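Uncharacterized egV family protein COG1307 (Ruminococcus gnavus, PDB 3JR7) is of unknown function but belongs to the DegV family, whose members probably bind lipids such as fatty acids. Local coordinates at residues P85-M89 with L117-Y122; H93-I99 with Y126-H132; A202-I208 with K220-M226. Residues are numbered along the deposited sequence.

Contact 1 of 3, residues P85-M89 with L117-Y122; sequences PERYM and LGKNLY
Two helices cross here at close range. Segments 85-89 and 117-122 are both helical throughout. Their axes approach to 7.7 Å and their N-to-C directions differ by 61°, a signed crossing of -61°. The backbones come nearest at Pro-85 and Gly-118, with CA atoms 4.2 Å apart. No hydrogen bond links the segments. Leu-117 (chi1 t, chi2 p) lies at the margin, and its CD2 is 3.7 Å from CG of Pro-85. Gly-118 sets the crossing point. Gly-118 CA sits 3.4 Å from O of Pro-85 and 4.5 Å from CB of Tyr-88. A CB here would clash with both residues, so glycine permits the tight approach. Gly-118 O is 3.6 Å from CB of Met-89. Leu-121 (m, t) points toward the first helix. Leu-121 CD1 meets CB of Pro-85 at 3.9 Å and OE2 of Glu-86 at 3.7 Å. Leu-121 CB touches SE of Met-89, a selenomethionine, at 3.8 Å. Met-89 CG (side chain t, t, p) is also 3.9 Å from CB of Tyr-122, whose chi1 is t. This is apolar helix-helix packing around a glycine contact. The Tyr-88 ring leads away from segment 117-122, packs on Val-101 and Thr-103 of strand 98-103 and hydrogen-bonds Ser-111. Helices 85-92 and 111-126 thus pack together beside the parallel strands 98-103 and 130-135.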
loop_
_atom_site.group_PDB
_atom_site.type_symbol
_atom_site.label_atom_id
_atom_site.label_comp_id
_atom_site.label_asym_id
_atom_site.label_seq_id
_atom_site.Cartn_x
_atom_site.Cartn_y
_atom_site.Cartn_z
ATOM N N PRO A 85 -17.643 5.002 -5.696
ATOM C CA PRO A 85 -18.069 3.733 -6.289
ATOM C C PRO A 85 -18.204 3.848 -7.798
ATOM O O PRO A 85 -17.961 2.874 -8.508
ATOM C CB PRO A 85 -19.421 3.475 -5.636
ATOM C CG PRO A 85 -19.280 4.184 -4.275
ATOM C CD PRO A 85 -18.477 5.395 -4.553
ATOM N N GLU A 86 -18.551 5.038 -8.283
ATOM C CA GLU A 86 -18.802 5.219 -9.696
ATOM C C GLU A 86 -17.514 5.139 -10.474
ATOM O O GLU A 86 -17.499 4.581 -11.560
ATOM C CB GLU A 86 -19.498 6.557 -9.954
ATOM C CG GLU A 86 -20.949 6.555 -9.411
ATOM C CD GLU A 86 -21.050 6.675 -7.860
ATOM O OE1 GLU A 86 -20.108 7.218 -7.214
ATOM O OE2 GLU A 86 -22.119 6.265 -7.312
ATOM N N ARG A 87 -16.434 5.692 -9.918
ATOM C CA ARG A 87 -15.150 5.553 -10.554
ATOM C C ARG A 87 -14.706 4.091 -10.620
ATOM O O ARG A 87 -14.089 3.677 -11.591
ATOM C CB ARG A 87 -14.074 6.332 -9.826
ATOM C CG ARG A 87 -13.117 7.030 -10.770
ATOM C CD ARG A 87 -13.394 8.558 -10.782
ATOM N NE ARG A 87 -13.685 8.951 -9.399
ATOM C CZ ARG A 87 -12.810 8.892 -8.377
ATOM N NH1 ARG A 87 -11.521 8.507 -8.574
ATOM N NH2 ARG A 87 -13.246 9.231 -7.153
ATOM N N TYR A 88 -14.953 3.325 -9.564
ATOM C CA TYR A 88 -14.563 1.919 -9.593
ATOM C C TYR A 88 -15.379 1.185 -10.648
ATOM O O TYR A 88 -14.843 0.410 -11.458
ATOM C CB TYR A 88 -14.738 1.290 -8.229
ATOM C CG TYR A 88 -13.559 1.448 -7.294
ATOM C CD1 TYR A 88 -12.357 0.774 -7.546
ATOM C CD2 TYR A 88 -13.680 2.164 -6.089
ATOM C CE1 TYR A 88 -11.316 0.874 -6.704
ATOM C CE2 TYR A 88 -12.624 2.220 -5.191
ATOM C CZ TYR A 88 -11.446 1.582 -5.534
ATOM O OH TYR A 88 -10.389 1.617 -4.683
HETATM N N MSE A 89 -16.690 1.457 -10.652
HETATM C CA MSE A 89 -17.562 0.831 -11.663
HETATM C C MSE A 89 -17.065 1.056 -13.075
HETATM O O MSE A 89 -16.991 0.124 -13.876
HETATM C CB MSE A 89 -19.013 1.314 -11.544
HETATM C CG MSE A 89 -19.946 0.558 -12.504
HETATM SE SE MSE A 89 -21.676 1.434 -12.708
HETATM C CE MSE A 89 -21.117 2.695 -14.108
ATOM N N LEU A 117 -19.082 -1.635 -3.567
ATOM C CA LEU A 117 -20.315 -0.998 -4.003
ATOM C C LEU A 117 -20.234 -0.765 -5.527
ATOM O O LEU A 117 -21.228 -0.918 -6.248
ATOM C CB LEU A 117 -20.504 0.323 -3.213
ATOM C CG LEU A 117 -21.841 0.987 -3.200
ATOM C CD1 LEU A 117 -22.914 -0.031 -2.686
ATOM C CD2 LEU A 117 -21.744 2.238 -2.277
ATOM N N GLY A 118 -19.056 -0.395 -6.026
ATOM C CA GLY A 118 -18.866 -0.251 -7.452
ATOM C C GLY A 118 -19.202 -1.529 -8.220
ATOM O O GLY A 118 -19.740 -1.480 -9.333
ATOM N N LYS A 119 -18.873 -2.668 -7.631
ATOM C CA LYS A 119 -19.225 -3.954 -8.224
ATOM C C LYS A 119 -20.757 -4.169 -8.219
ATOM O O LYS A 119 -21.338 -4.667 -9.197
ATOM C CB LYS A 119 -18.490 -5.095 -7.499
ATOM C CG LYS A 119 -18.967 -6.445 -7.897
ATOM C CD LYS A 119 -18.232 -7.536 -7.167
ATOM C CE LYS A 119 -18.826 -8.894 -7.569
ATOM N NZ LYS A 119 -18.001 -10.036 -7.163
ATOM N N ASN A 120 -21.425 -3.745 -7.148
ATOM C CA ASN A 120 -22.889 -3.871 -7.095
ATOM C C ASN A 120 -23.537 -3.015 -8.184
ATOM O O ASN A 120 -24.420 -3.483 -8.913
ATOM C CB ASN A 120 -23.393 -3.543 -5.696
ATOM C CG ASN A 120 -22.941 -4.585 -4.686
ATOM O OD1 ASN A 120 -22.669 -5.714 -5.053
ATOM N ND2 ASN A 120 -22.812 -4.208 -3.439
ATOM N N LEU A 121 -23.052 -1.790 -8.337
ATOM C CA LEU A 121 -23.541 -0.884 -9.369
ATOM C C LEU A 121 -23.259 -1.478 -10.743
ATOM O O LEU A 121 -24.140 -1.477 -11.626
ATOM C CB LEU A 121 -22.902 0.511 -9.229
ATOM C CG LEU A 121 -23.221 1.256 -7.916
ATOM C CD1 LEU A 121 -22.446 2.590 -7.897
ATOM C CD2 LEU A 121 -24.763 1.444 -7.757
ATOM N N TYR A 122 -22.046 -1.985 -10.941
ATOM C CA TYR A 122 -21.707 -2.654 -12.233
ATOM C C TYR A 122 -22.751 -3.693 -12.622
ATOM O O TYR A 122 -23.204 -3.752 -13.774
ATOM C CB TYR A 122 -20.302 -3.334 -12.208
ATOM C CG TYR A 122 -19.960 -3.913 -13.548
ATOM C CD1 TYR A 122 -19.321 -3.151 -14.512
ATOM C CD2 TYR A 122 -20.370 -5.178 -13.890
ATOM C CE1 TYR A 122 -19.074 -3.662 -15.778
ATOM C CE2 TYR A 122 -20.120 -5.697 -15.175
ATOM C CZ TYR A 122 -19.486 -4.927 -16.088
ATOM O OH TYR A 122 -19.283 -5.422 -17.345
#

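Contact 2 of 3, residues H93-I99 with Y126-H132; sequences HCDAERI and YGEKQIH. With PO4 (phosphate ion), chain D.
The ammonium of Lys-129 bonds to main-chain oxygens of the facing loop. The extended side chain (all chi t) brings Lys-129 NZ 2.7 Å from O of Ala-96 and 3.2 Å from O of Cys-94. Tyr-92 O is a further acceptor. At the helix ends, the rings of His-93 and Tyr-126 form an offset stack, with centroids 4.0 Å apart and planes at 11°. Gly-127 then turns the chain with positive phi. The segments converge into parallel strands, pairing Ile-99 with Ile-131 (CA-CA 4.6 Å). Ile-99 N donates to Gln-130 O at 2.9 Å, and His-132 N donates to Ile-99 O at 2.9 Å. Just before this pairing, a water joins Glu-97 O (2.7 Å) to Gln-130 N (2.9 Å). Gln-130 NE2 donates to phosphate O1 at 3.2 Å; this ion probably comes from the crystallisation liquor. The Ile-99 and Ile-131 side chains share one sheet face and pack on Tyr-92. Strands 98-103 and 130-135, joined through helix 111-126, form a beta-alpha-beta crossover unit.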
loop_
_atom_site.group_PDB
_atom_site.type_symbol
_atom_site.label_atom_id
_atom_site.label_comp_id
_atom_site.label_asym_id
_atom_site.label_seq_id
_atom_site.Cartn_x
_atom_site.Cartn_y
_atom_site.Cartn_z
ATOM N N HIS A 93 -15.716 -1.692 -16.234
ATOM C CA HIS A 93 -16.353 -1.815 -17.554
ATOM C C HIS A 93 -15.295 -1.660 -18.654
ATOM O O HIS A 93 -14.823 -0.540 -18.946
ATOM C CB HIS A 93 -17.424 -0.732 -17.642
ATOM C CG HIS A 93 -18.212 -0.739 -18.915
ATOM N ND1 HIS A 93 -18.927 -1.836 -19.342
ATOM C CD2 HIS A 93 -18.460 0.244 -19.807
ATOM C CE1 HIS A 93 -19.537 -1.545 -20.474
ATOM N NE2 HIS A 93 -19.281 -0.287 -20.767
ATOM N N CYS A 94 -14.905 -2.794 -19.240
ATOM C CA CYS A 94 -13.852 -2.861 -20.261
ATOM C C CYS A 94 -13.841 -4.261 -20.867
ATOM O O CYS A 94 -14.609 -5.117 -20.480
ATOM C CB CYS A 94 -12.479 -2.560 -19.665
ATOM S SG CYS A 94 -11.971 -3.784 -18.395
ATOM N N ASP A 95 -12.940 -4.505 -21.805
ATOM C CA ASP A 95 -12.903 -5.752 -22.549
ATOM C C ASP A 95 -12.277 -6.931 -21.794
ATOM O O ASP A 95 -12.331 -8.059 -22.294
ATOM C CB ASP A 95 -12.098 -5.548 -23.872
ATOM C CG ASP A 95 -12.872 -4.787 -24.913
ATOM O OD1 ASP A 95 -14.099 -4.587 -24.772
ATOM O OD2 ASP A 95 -12.247 -4.385 -25.905
ATOM N N ALA A 96 -11.648 -6.680 -20.641
ATOM C CA ALA A 96 -11.014 -7.749 -19.859
ATOM C C ALA A 96 -12.093 -8.604 -19.234
ATOM O O ALA A 96 -13.040 -8.094 -18.616
ATOM C CB ALA A 96 -10.055 -7.202 -18.747
ATOM N N GLU A 97 -11.934 -9.904 -19.343
ATOM C CA GLU A 97 -12.909 -10.820 -18.760
ATOM C C GLU A 97 -12.838 -10.822 -17.232
ATOM O O GLU A 97 -13.868 -10.874 -16.557
ATOM C CB GLU A 97 -12.622 -12.246 -19.263
ATOM C CG GLU A 97 -13.497 -13.327 -18.676
ATOM C CD GLU A 97 -13.138 -14.687 -19.191
ATOM O OE1 GLU A 97 -11.928 -14.970 -19.402
ATOM O OE2 GLU A 97 -14.063 -15.486 -19.378
ATOM N N ARG A 98 -11.630 -10.782 -16.693
ATOM C CA ARG A 98 -11.440 -10.938 -15.257
ATOM C C ARG A 98 -10.911 -9.644 -14.661
ATOM O O ARG A 98 -9.897 -9.116 -15.103
ATOM C CB ARG A 98 -10.474 -12.093 -14.990
ATOM C CG ARG A 98 -10.906 -13.395 -15.665
ATOM C CD ARG A 98 -9.997 -14.571 -15.393
ATOM N NE ARG A 98 -8.705 -14.416 -16.010
ATOM C CZ ARG A 98 -8.430 -14.554 -17.327
ATOM N NH1 ARG A 98 -9.417 -14.813 -18.214
ATOM N NH2 ARG A 98 -7.161 -14.427 -17.765
ATOM N N ILE A 99 -11.604 -9.134 -13.650
ATOM C CA ILE A 99 -11.223 -7.908 -12.970
ATOM C C ILE A 99 -10.824 -8.183 -11.518
ATOM O O ILE A 99 -11.597 -8.752 -10.740
ATOM C CB ILE A 99 -12.354 -6.894 -12.967
ATOM C CG1 ILE A 99 -12.850 -6.670 -14.413
ATOM C CG2 ILE A 99 -11.870 -5.564 -12.287
ATOM C CD1 ILE A 99 -11.817 -5.983 -15.362
ATOM N N TYR A 126 -24.768 -3.674 -15.918
ATOM C CA TYR A 126 -24.231 -4.431 -17.038
ATOM C C TYR A 126 -24.314 -5.942 -16.895
ATOM O O TYR A 126 -23.855 -6.651 -17.778
ATOM C CB TYR A 126 -22.767 -4.068 -17.269
ATOM C CG TYR A 126 -22.494 -2.618 -17.487
ATOM C CD1 TYR A 126 -22.812 -1.999 -18.692
ATOM C CD2 TYR A 126 -21.875 -1.852 -16.499
ATOM C CE1 TYR A 126 -22.544 -0.656 -18.890
ATOM C CE2 TYR A 126 -21.603 -0.529 -16.688
ATOM C CZ TYR A 126 -21.925 0.065 -17.875
ATOM O OH TYR A 126 -21.622 1.386 -18.038
ATOM N N GLY A 127 -24.852 -6.423 -15.795
ATOM C CA GLY A 127 -24.920 -7.846 -15.512
ATOM C C GLY A 127 -23.677 -8.410 -14.834
ATOM O O GLY A 127 -22.779 -7.686 -14.405
ATOM N N GLU A 128 -23.649 -9.726 -14.745
ATOM C CA GLU A 128 -22.616 -10.477 -14.045
ATOM C C GLU A 128 -21.228 -10.312 -14.716
ATOM O O GLU A 128 -21.117 -10.312 -15.909
ATOM C CB GLU A 128 -22.995 -11.988 -14.007
ATOM C CG GLU A 128 -24.172 -12.303 -13.097
ATOM C CD GLU A 128 -24.507 -13.822 -12.991
ATOM O OE1 GLU A 128 -24.076 -14.622 -13.866
ATOM O OE2 GLU A 128 -25.197 -14.203 -12.000
ATOM N N LYS A 129 -20.176 -10.174 -13.918
ATOM C CA LYS A 129 -18.812 -10.215 -14.442
ATOM C C LYS A 129 -17.945 -10.772 -13.343
ATOM O O LYS A 129 -18.290 -10.653 -12.166
ATOM C CB LYS A 129 -18.344 -8.815 -14.873
ATOM C CG LYS A 129 -17.028 -8.804 -15.651
ATOM C CD LYS A 129 -16.602 -7.403 -16.154
ATOM C CE LYS A 129 -15.573 -7.562 -17.241
ATOM N NZ LYS A 129 -14.875 -6.345 -17.585
ATOM N N GLN A 130 -16.817 -11.389 -13.725
ATOM C CA GLN A 130 -15.873 -11.872 -12.748
ATOM C C GLN A 130 -15.081 -10.674 -12.250
ATOM O O GLN A 130 -14.126 -10.245 -12.881
ATOM C CB GLN A 130 -14.962 -12.949 -13.348
ATOM C CG GLN A 130 -15.672 -14.332 -13.541
ATOM C CD GLN A 130 -14.905 -15.244 -14.507
ATOM O OE1 GLN A 130 -14.491 -14.824 -15.560
ATOM N NE2 GLN A 130 -14.704 -16.473 -14.123
ATOM N N ILE A 131 -15.514 -10.146 -11.107
ATOM C CA ILE A 131 -14.870 -9.048 -10.426
ATOM C C ILE A 131 -14.639 -9.446 -8.963
ATOM O O ILE A 131 -15.569 -9.862 -8.259
ATOM C CB ILE A 131 -15.758 -7.800 -10.417
ATOM C CG1 ILE A 131 -16.142 -7.397 -11.843
ATOM C CG2 ILE A 131 -15.024 -6.630 -9.720
ATOM C CD1 ILE A 131 -17.317 -6.400 -11.908
ATOM N N HIS A 132 -13.408 -9.327 -8.504
ATOM C CA HIS A 132 -13.087 -9.602 -7.113
ATOM C C HIS A 132 -12.307 -8.459 -6.519
ATOM O O HIS A 132 -11.294 -8.020 -7.083
ATOM C CB HIS A 132 -12.309 -10.916 -6.933
ATOM C CG HIS A 132 -12.105 -11.261 -5.496
ATOM N ND1 HIS A 132 -13.066 -11.904 -4.754
ATOM C CD2 HIS A 132 -11.119 -10.923 -4.625
ATOM C CE1 HIS A 132 -12.645 -12.014 -3.501
ATOM N NE2 HIS A 132 -11.469 -11.423 -3.399
HETATM P P PO4 D . -12.271 -18.863 -15.459
HETATM O O1 PO4 D . -12.624 -17.589 -16.255
HETATM O O2 PO4 D . -10.945 -18.640 -14.789
HETATM O O3 PO4 D . -13.275 -19.106 -14.370
HETATM O O4 PO4 D . -12.260 -20.132 -16.297
HETATM O O HOH W 1 -16.201 -12.135 -16.505
#

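Contact 3 of 3, residues A202-I208 with K220-M226; sequences ALNIKPI and KEKARGM
Ile-208, Lys-206 and Arg-224 have the most surface buried in this beta hairpin of strands 205-211 and 217-224, the latter outermost in its sheet within this chain. The axes of strands 205-208 and 220-224 approach to 4.4 Å, with N-to-C directions 160° apart. Ile-208 N donates to Glu-221 O at 2.8 Å. Ile-208 O accepts from Lys-220 N at 2.8 Å and Glu-221 N at 3.3 Å, making a beta bulge. Ile-208 CD1 (m, p) lies 3.6 Å from Lys-222 CA. Lys-206 N donates to Ala-223 O at 2.6 Å, and Ala-223 N to Lys-206 O at 3.2 Å. Lys-206 CE touches selenomethionine Met-226 CE at 3.4 Å. Arg-224 opposes Ile-205 in a non-hydrogen-bonded pair. Ala-202 CB lies over one face of the Arg-224 guanidinium. Ile-205 CD1 meets Arg-224 CG at 4.0 Å and Lys-222 CD at 4.1 Å. Gly-225 N donates to Asn-204 O at 2.7 Å. Main-chain bonds hold the hairpin, while aliphatic parts of Lys-222 and Arg-224 give Ile-205 apolar contacts.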
loop_
_atom_site.group_PDB
_atom_site.type_symbol
_atom_site.label_atom_id
_atom_site.label_comp_id
_atom_site.label_asym_id
_atom_site.label_seq_id
_atom_site.Cartn_x
_atom_site.Cartn_y
_atom_site.Cartn_z
ATOM N N ALA A 202 11.522 10.308 25.492
ATOM C CA ALA A 202 12.656 10.862 24.744
ATOM C C ALA A 202 12.216 11.454 23.405
ATOM O O ALA A 202 11.496 10.811 22.647
ATOM C CB ALA A 202 13.713 9.777 24.514
ATOM N N LEU A 203 12.679 12.664 23.102
ATOM C CA LEU A 203 12.250 13.348 21.873
ATOM C C LEU A 203 12.692 12.671 20.552
ATOM O O LEU A 203 12.098 12.953 19.499
ATOM C CB LEU A 203 12.673 14.833 21.879
ATOM C CG LEU A 203 11.730 15.802 22.631
ATOM C CD1 LEU A 203 12.327 17.216 22.695
ATOM C CD2 LEU A 203 10.309 15.832 21.997
ATOM N N ASN A 204 13.701 11.794 20.613
ATOM C CA ASN A 204 14.138 11.052 19.436
ATOM C C ASN A 204 13.583 9.616 19.380
ATOM O O ASN A 204 14.027 8.839 18.531
ATOM C CB ASN A 204 15.672 11.046 19.293
ATOM C CG ASN A 204 16.387 10.409 20.484
ATOM O OD1 ASN A 204 15.847 10.353 21.609
ATOM N ND2 ASN A 204 17.645 9.965 20.257
ATOM N N ILE A 205 12.633 9.270 20.249
ATOM C CA ILE A 205 12.023 7.931 20.203
ATOM C C ILE A 205 11.314 7.713 18.873
ATOM O O ILE A 205 10.617 8.587 18.409
ATOM C CB ILE A 205 11.024 7.702 21.338
ATOM C CG1 ILE A 205 11.767 7.133 22.524
ATOM C CG2 ILE A 205 10.173 6.521 21.065
ATOM C CD1 ILE A 205 12.073 5.654 22.288
ATOM N N LYS A 206 11.569 6.599 18.221
ATOM C CA LYS A 206 10.891 6.282 16.959
ATOM C C LYS A 206 10.143 4.955 17.152
ATOM O O LYS A 206 10.788 3.942 17.323
ATOM C CB LYS A 206 11.896 6.124 15.823
ATOM C CG LYS A 206 12.777 7.297 15.539
ATOM C CD LYS A 206 11.985 8.489 15.089
ATOM C CE LYS A 206 12.848 9.507 14.465
ATOM N NZ LYS A 206 13.292 10.520 15.445
ATOM N N PRO A 207 8.786 4.970 17.151
ATOM C CA PRO A 207 8.035 3.729 17.119
ATOM C C PRO A 207 8.278 2.906 15.847
ATOM O O PRO A 207 8.344 3.461 14.748
ATOM C CB PRO A 207 6.571 4.187 17.162
ATOM C CG PRO A 207 6.597 5.569 17.645
ATOM C CD PRO A 207 7.902 6.148 17.217
ATOM N N ILE A 208 8.400 1.601 16.003
ATOM C CA ILE A 208 8.344 0.707 14.883
ATOM C C ILE A 208 6.883 0.247 14.822
ATOM O O ILE A 208 6.366 -0.356 15.775
ATOM C CB ILE A 208 9.238 -0.517 15.022
ATOM C CG1 ILE A 208 10.743 -0.142 14.984
ATOM C CG2 ILE A 208 8.927 -1.489 13.863
ATOM C CD1 ILE A 208 11.236 0.619 16.223
ATOM N N LYS A 220 4.901 -2.218 17.303
ATOM C CA LYS A 220 5.663 -3.438 17.475
ATOM C C LYS A 220 6.863 -3.257 18.377
ATOM O O LYS A 220 7.303 -4.209 18.988
ATOM C CB LYS A 220 6.205 -3.881 16.116
ATOM C CG LYS A 220 5.146 -4.011 15.012
ATOM C CD LYS A 220 4.207 -5.125 15.307
ATOM C CE LYS A 220 4.770 -6.472 14.898
ATOM N NZ LYS A 220 3.849 -7.603 15.336
ATOM N N GLU A 221 7.441 -2.052 18.392
ATOM C CA GLU A 221 8.697 -1.767 19.125
ATOM C C GLU A 221 8.930 -0.272 19.125
ATOM O O GLU A 221 8.133 0.493 18.589
ATOM C CB GLU A 221 9.899 -2.464 18.462
ATOM C CG GLU A 221 10.354 -3.717 19.138
ATOM C CD GLU A 221 11.074 -3.468 20.478
ATOM O OE1 GLU A 221 11.555 -4.459 21.036
ATOM O OE2 GLU A 221 11.206 -2.309 20.948
ATOM N N LYS A 222 10.069 0.125 19.680
ATOM C CA LYS A 222 10.504 1.489 19.647
ATOM C C LYS A 222 11.983 1.536 19.953
ATOM O O LYS A 222 12.543 0.602 20.506
ATOM C CB LYS A 222 9.766 2.334 20.693
ATOM C CG LYS A 222 10.092 1.908 22.123
ATOM C CD LYS A 222 9.341 2.770 23.104
ATOM C CE LYS A 222 9.731 2.383 24.536
ATOM N NZ LYS A 222 8.760 3.089 25.456
ATOM N N ALA A 223 12.590 2.643 19.577
ATOM C CA ALA A 223 14.011 2.854 19.762
ATOM C C ALA A 223 14.298 4.342 19.753
ATOM O O ALA A 223 13.575 5.123 19.103
ATOM C CB ALA A 223 14.800 2.174 18.649
ATOM N N ARG A 224 15.409 4.731 20.378
ATOM C CA ARG A 224 15.883 6.107 20.300
ATOM C C ARG A 224 16.679 6.351 19.053
ATOM O O ARG A 224 17.722 5.782 18.852
ATOM C CB ARG A 224 16.716 6.466 21.526
ATOM C CG ARG A 224 15.919 6.424 22.774
ATOM C CD ARG A 224 16.662 7.117 23.895
ATOM N NE ARG A 224 15.857 7.086 25.099
ATOM C CZ ARG A 224 16.265 7.536 26.284
ATOM N NH1 ARG A 224 17.470 8.064 26.451
ATOM N NH2 ARG A 224 15.454 7.446 27.315
ATOM N N GLY A 225 16.182 7.218 18.206
ATOM C CA GLY A 225 16.829 7.523 16.954
ATOM C C GLY A 225 16.551 6.532 15.831
ATOM O O GLY A 225 16.296 5.338 16.042
HETATM N N MSE A 226 16.659 7.041 14.623
HETATM C CA MSE A 226 16.257 6.323 13.433
HETATM C C MSE A 226 17.163 5.130 13.166
HETATM O O MSE A 226 16.726 4.114 12.643
HETATM C CB MSE A 226 16.300 7.322 12.281
HETATM C CG MSE A 226 15.868 6.846 11.030
HETATM SE SE MSE A 226 14.127 6.040 11.020
HETATM C CE MSE A 226 13.038 7.538 11.723
#

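How the contacts relate
Contacts 1 and 2 are close neighbours, with centres 11 Å apart, and their segments alternate along the chain. Helix 85-92 leads into the loop of contact 2, and helix 111-126 connects its two strands. Lys-119 NZ of contact 1 lies 2.7 Å from Ile-131 O of contact 2, a probable hydrogen bond. Tyr-122 of contact 1 packs on contact 2, with Tyr-122 CE1 3.7 Å from His-93 CA and Tyr-122 OH 3.5 Å from Lys-129 CD. Contact 3 belongs to another sheet, across the chain's centre. Its centre is 42 Å from that of contact 1 and 46 Å from that of contact 2. Nearest atoms are about 26 and 24 Å away, respectively. A PG6 molecule is bound in a pocket of this chain.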